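Local coordinates for protein haloalkane dehalogenase (Mycobacterium rhodesiae, PDB 4MJ3) that catalyses the hydrolytic cleavage of carbon–halogen bonds in haloalkanes, as an enzyme of the alpha/beta hydrolase fold, at residues L39-S44 with W64-L69; G73-A78 with I112-V117. All blocks are in the same frame, centred on the assembly; numbering follows the deposited sequence.

Interaction 1: L39-S44 with W64-L69; sequences LDEGRS and WMIPVL
Glu41 and Ile66 mark the closest approach of the two backbones, with Glu41 CA and Ile66 CA 7.6 Å apart. Residues 39-41 belong to strand 33-41. Residues 66-69 belong to helix 66-71; Leu69 N bonds back to Met65 O. That spacing between strand and helix is bridged by side chains alone. Ile66 serves both strand residues, one with each branch. Its CD1 meets Leu39 CD1 at 3.7 Å, and the two side chains cross at about a right angle. Its CG2 lies against the aliphatic part of Glu41, 4.0 Å from Glu41 CB. The contact packs a short helix onto one face of the central mixed sheet of an alpha/beta hydrolase fold. On this face Ile66 also touches Leu51 of strand 48-52, and Met65 packs on helix 282-300. Leu39 and Glu41 both rest on Phe19 of a loop as well. Glu41 sets out toward the helix, but its chain bends at chi2 (-69°). The bend turns the carboxylate away from Ile66; CB and CG are the atoms that stay against it.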
# COMPACT_ATOMS: atom_id res chain seq x y z
N LEU A 39 7.48 -2.19 10.33
CA LEU A 39 8.33 -3.36 10.53
C LEU A 39 9.64 -3.12 9.81
O LEU A 39 9.65 -2.52 8.72
CB LEU A 39 7.69 -4.58 9.89
CG LEU A 39 6.26 -4.92 10.27
CD1 LEU A 39 5.83 -6.17 9.54
CD2 LEU A 39 6.15 -5.08 11.78
N ASP A 40 10.73 -3.63 10.37
CA ASP A 40 12.05 -3.49 9.78
C ASP A 40 12.77 -4.81 10.03
O ASP A 40 13.14 -5.11 11.17
CB ASP A 40 12.78 -2.32 10.44
CG ASP A 40 14.10 -1.95 9.75
OD1 ASP A 40 14.63 -2.74 8.92
OD2 ASP A 40 14.62 -0.85 10.06
N GLU A 41 12.95 -5.61 8.98
CA GLU A 41 13.44 -6.98 9.14
C GLU A 41 14.52 -7.28 8.14
O GLU A 41 14.53 -6.73 7.03
CB GLU A 41 12.29 -7.96 8.94
CG GLU A 41 11.15 -7.83 9.93
CD GLU A 41 11.53 -8.25 11.33
OE1 GLU A 41 12.43 -9.11 11.48
OE2 GLU A 41 10.91 -7.73 12.29
N GLY A 42 15.44 -8.15 8.53
CA GLY A 42 16.56 -8.53 7.66
C GLY A 42 17.81 -7.73 7.95
O GLY A 42 17.84 -6.88 8.84
N ARG A 43 18.86 -8.04 7.20
CA ARG A 43 20.18 -7.49 7.48
C ARG A 43 20.12 -5.97 7.41
O ARG A 43 19.56 -5.40 6.46
CB ARG A 43 21.23 -8.01 6.48
CG ARG A 43 21.22 -9.52 6.29
N SER A 44 20.73 -5.33 8.41
CA SER A 44 20.63 -3.88 8.56
C SER A 44 21.25 -3.12 7.37
O SER A 44 20.84 -2.00 7.08
CB SER A 44 21.30 -3.42 9.87
N TRP A 64 3.60 -13.03 4.40
CA TRP A 64 4.16 -14.14 3.64
C TRP A 64 5.37 -13.74 2.78
O TRP A 64 6.19 -14.58 2.42
CB TRP A 64 3.10 -14.79 2.74
CG TRP A 64 1.84 -15.17 3.42
CD1 TRP A 64 0.60 -14.70 3.13
CD2 TRP A 64 1.68 -16.09 4.49
NE1 TRP A 64 -0.34 -15.27 3.96
CE2 TRP A 64 0.30 -16.14 4.79
CE3 TRP A 64 2.56 -16.90 5.22
CZ2 TRP A 64 -0.22 -16.95 5.81
CZ3 TRP A 64 2.03 -17.71 6.24
CH2 TRP A 64 0.66 -17.72 6.52
N MSE A 65 5.48 -12.45 2.45
CA MSE A 65 6.55 -11.93 1.59
C MSE A 65 7.81 -11.62 2.37
O MSE A 65 8.91 -11.84 1.87
CB MSE A 65 6.05 -10.66 0.89
CG MSE A 65 4.99 -11.09 -0.08
SE MSE A 65 4.40 -9.55 -1.17
CE MSE A 65 6.05 -9.02 -2.06
N ILE A 66 7.65 -11.12 3.60
CA ILE A 66 8.80 -10.69 4.38
C ILE A 66 9.89 -11.79 4.55
O ILE A 66 11.06 -11.50 4.30
CB ILE A 66 8.37 -10.06 5.72
CG1 ILE A 66 7.67 -8.72 5.46
CG2 ILE A 66 9.57 -9.87 6.63
CD1 ILE A 66 6.84 -8.22 6.61
N PRO A 67 9.53 -13.02 4.96
CA PRO A 67 10.57 -14.03 5.14
C PRO A 67 11.35 -14.37 3.87
O PRO A 67 12.53 -14.64 3.94
CB PRO A 67 9.79 -15.25 5.65
CG PRO A 67 8.57 -14.69 6.28
CD PRO A 67 8.21 -13.53 5.41
N VAL A 68 10.69 -14.34 2.72
CA VAL A 68 11.34 -14.59 1.43
C VAL A 68 12.37 -13.49 1.12
O VAL A 68 13.50 -13.78 0.75
CB VAL A 68 10.31 -14.65 0.29
CG1 VAL A 68 10.99 -14.80 -1.07
CG2 VAL A 68 9.33 -15.80 0.53
N LEU A 69 11.99 -12.25 1.36
CA LEU A 69 12.86 -11.11 1.11
C LEU A 69 14.07 -11.16 2.04
O LEU A 69 15.21 -10.98 1.62
CB LEU A 69 12.07 -9.80 1.28
CG LEU A 69 10.91 -9.61 0.31
CD1 LEU A 69 10.08 -8.41 0.71
CD2 LEU A 69 11.37 -9.48 -1.14

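Interaction 2: G73-A78 with I112-V117; sequences GLRAVA and IGLADV
Arg75 and Leu114 meet where strand 75-79 faces the loop after helix 98-112. Leu114 CD2 lies over one face of the Arg75 guanidinium, 3.8 Å from Arg75 NH2. The arginine chain is extended from CG to NE, with CG anti to the backbone N (chi1 179°). This carries the flat group across to the loop. Ile112 CG2 approaches the same group obliquely, 4.3 Å from Arg75 NH2. A water sits at the edge of the guanidinium, in its plane. It accepts from Arg75 NH2 at 3.0 Å and donates to Ile112 O at 2.9 Å. The water thus ties the arginine to the last carbonyl of the helix. Arg75 NH2 also forms a salt bridge with Asp40, which helps to fix the rotation of the group. Val77 meets both branches of Leu114. The two side chains reach toward each other tip to tip, with Val77 CG1 4.0 Å from Leu114 CD1. Val77 CG2 faces Leu114 CD2 at 4.1 Å, so that CD2 is shared between Arg75 and Val77. Gly113 leaves the helix with a positive phi of 90°, and the chain turns there before Leu114. Strand 75-79, helix 98-112 and the parallel strand 117-121 form a beta-alpha-beta crossover that passes strand 48-52. The contact packs the end of that helix and its following loop against the first strand. Strand 75-79 lies between strands 33-41 and 48-52. Ile112 extends the contact onto Tyr38 of the former, while Val77 and Val117 both touch Leu50 of the latter.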
# COMPACT_ATOMS: atom_id res chain seq x y z
N GLY A 73 18.46 -11.91 1.55
CA GLY A 73 19.49 -10.94 1.95
C GLY A 73 19.05 -9.49 1.83
O GLY A 73 19.88 -8.58 1.92
N LEU A 74 17.76 -9.27 1.63
CA LEU A 74 17.21 -7.92 1.52
C LEU A 74 16.69 -7.45 2.87
O LEU A 74 16.45 -8.25 3.78
CB LEU A 74 16.09 -7.90 0.48
CG LEU A 74 16.52 -8.46 -0.89
CD1 LEU A 74 15.32 -8.62 -1.81
CD2 LEU A 74 17.57 -7.55 -1.51
N ARG A 75 16.52 -6.14 3.00
CA ARG A 75 15.93 -5.53 4.19
C ARG A 75 14.49 -5.14 3.87
O ARG A 75 14.25 -4.25 3.06
CB ARG A 75 16.74 -4.31 4.60
CG ARG A 75 16.21 -3.58 5.82
CD ARG A 75 17.13 -2.44 6.20
NE ARG A 75 16.46 -1.51 7.11
CZ ARG A 75 16.71 -0.21 7.18
NH1 ARG A 75 17.59 0.37 6.38
NH2 ARG A 75 16.06 0.54 8.07
N ALA A 76 13.54 -5.77 4.55
CA ALA A 76 12.14 -5.54 4.31
C ALA A 76 11.61 -4.53 5.33
O ALA A 76 11.69 -4.74 6.54
CB ALA A 76 11.37 -6.84 4.41
N VAL A 77 11.03 -3.45 4.81
CA VAL A 77 10.42 -2.44 5.63
C VAL A 77 8.97 -2.29 5.18
O VAL A 77 8.70 -2.17 3.99
CB VAL A 77 11.17 -1.11 5.49
CG1 VAL A 77 10.51 -0.04 6.34
CG2 VAL A 77 12.63 -1.31 5.89
N ALA A 78 8.03 -2.38 6.12
CA ALA A 78 6.61 -2.24 5.81
C ALA A 78 6.01 -1.21 6.76
O ALA A 78 6.25 -1.27 7.97
CB ALA A 78 5.89 -3.58 5.98
N ILE A 112 12.44 7.25 9.32
CA ILE A 112 13.11 5.96 9.36
C ILE A 112 14.50 6.04 8.72
O ILE A 112 15.45 5.42 9.20
CB ILE A 112 12.28 4.86 8.67
CG1 ILE A 112 10.95 4.68 9.40
CG2 ILE A 112 13.08 3.56 8.67
CD1 ILE A 112 9.92 3.92 8.61
N GLY A 113 14.64 6.88 7.70
CA GLY A 113 15.93 7.17 7.07
C GLY A 113 16.27 6.25 5.93
O GLY A 113 17.42 5.88 5.74
N LEU A 114 15.27 5.86 5.16
CA LEU A 114 15.46 4.92 4.06
C LEU A 114 16.09 5.59 2.83
O LEU A 114 15.79 6.74 2.53
CB LEU A 114 14.12 4.30 3.67
CG LEU A 114 13.35 3.59 4.78
CD1 LEU A 114 12.03 3.07 4.26
CD2 LEU A 114 14.17 2.45 5.35
N ALA A 115 16.97 4.84 2.15
CA ALA A 115 17.65 5.30 0.93
C ALA A 115 17.62 4.22 -0.14
O ALA A 115 17.59 3.04 0.18
CB ALA A 115 19.10 5.67 1.25
N ASP A 116 17.68 4.64 -1.41
CA ASP A 116 17.84 3.73 -2.54
C ASP A 116 16.83 2.59 -2.45
O ASP A 116 17.16 1.41 -2.50
CB ASP A 116 19.28 3.21 -2.62
CG ASP A 116 20.29 4.31 -2.82
OD1 ASP A 116 20.08 5.14 -3.73
OD2 ASP A 116 21.27 4.38 -2.06
N VAL A 117 15.57 2.99 -2.34
CA VAL A 117 14.48 2.10 -2.01
C VAL A 117 13.94 1.33 -3.21
O VAL A 117 13.78 1.91 -4.29
CB VAL A 117 13.33 2.94 -1.39
CG1 VAL A 117 12.09 2.12 -1.19
CG2 VAL A 117 13.81 3.54 -0.09
O HOH W 1 17.23 3.28 8.44

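In the fold
The two contacts lie on opposite faces of the central sheet, at neighbouring strands 33-41 and 75-79. Their centres are about 9 Å apart. They are in series along the chain, and helix 66-71 of interaction 1 leads into strand 75-79 of interaction 2. The strands are joined by Leu39 N to Ala78 O, a probable hydrogen bond of 2.8 Å. Interaction 1 is buried, and its contacts are made by aliphatic carbons. Interaction 2 is only partly buried, and its chemistry is partly polar. It combines the buried residues Val77 and Leu114 with a more exposed arginine.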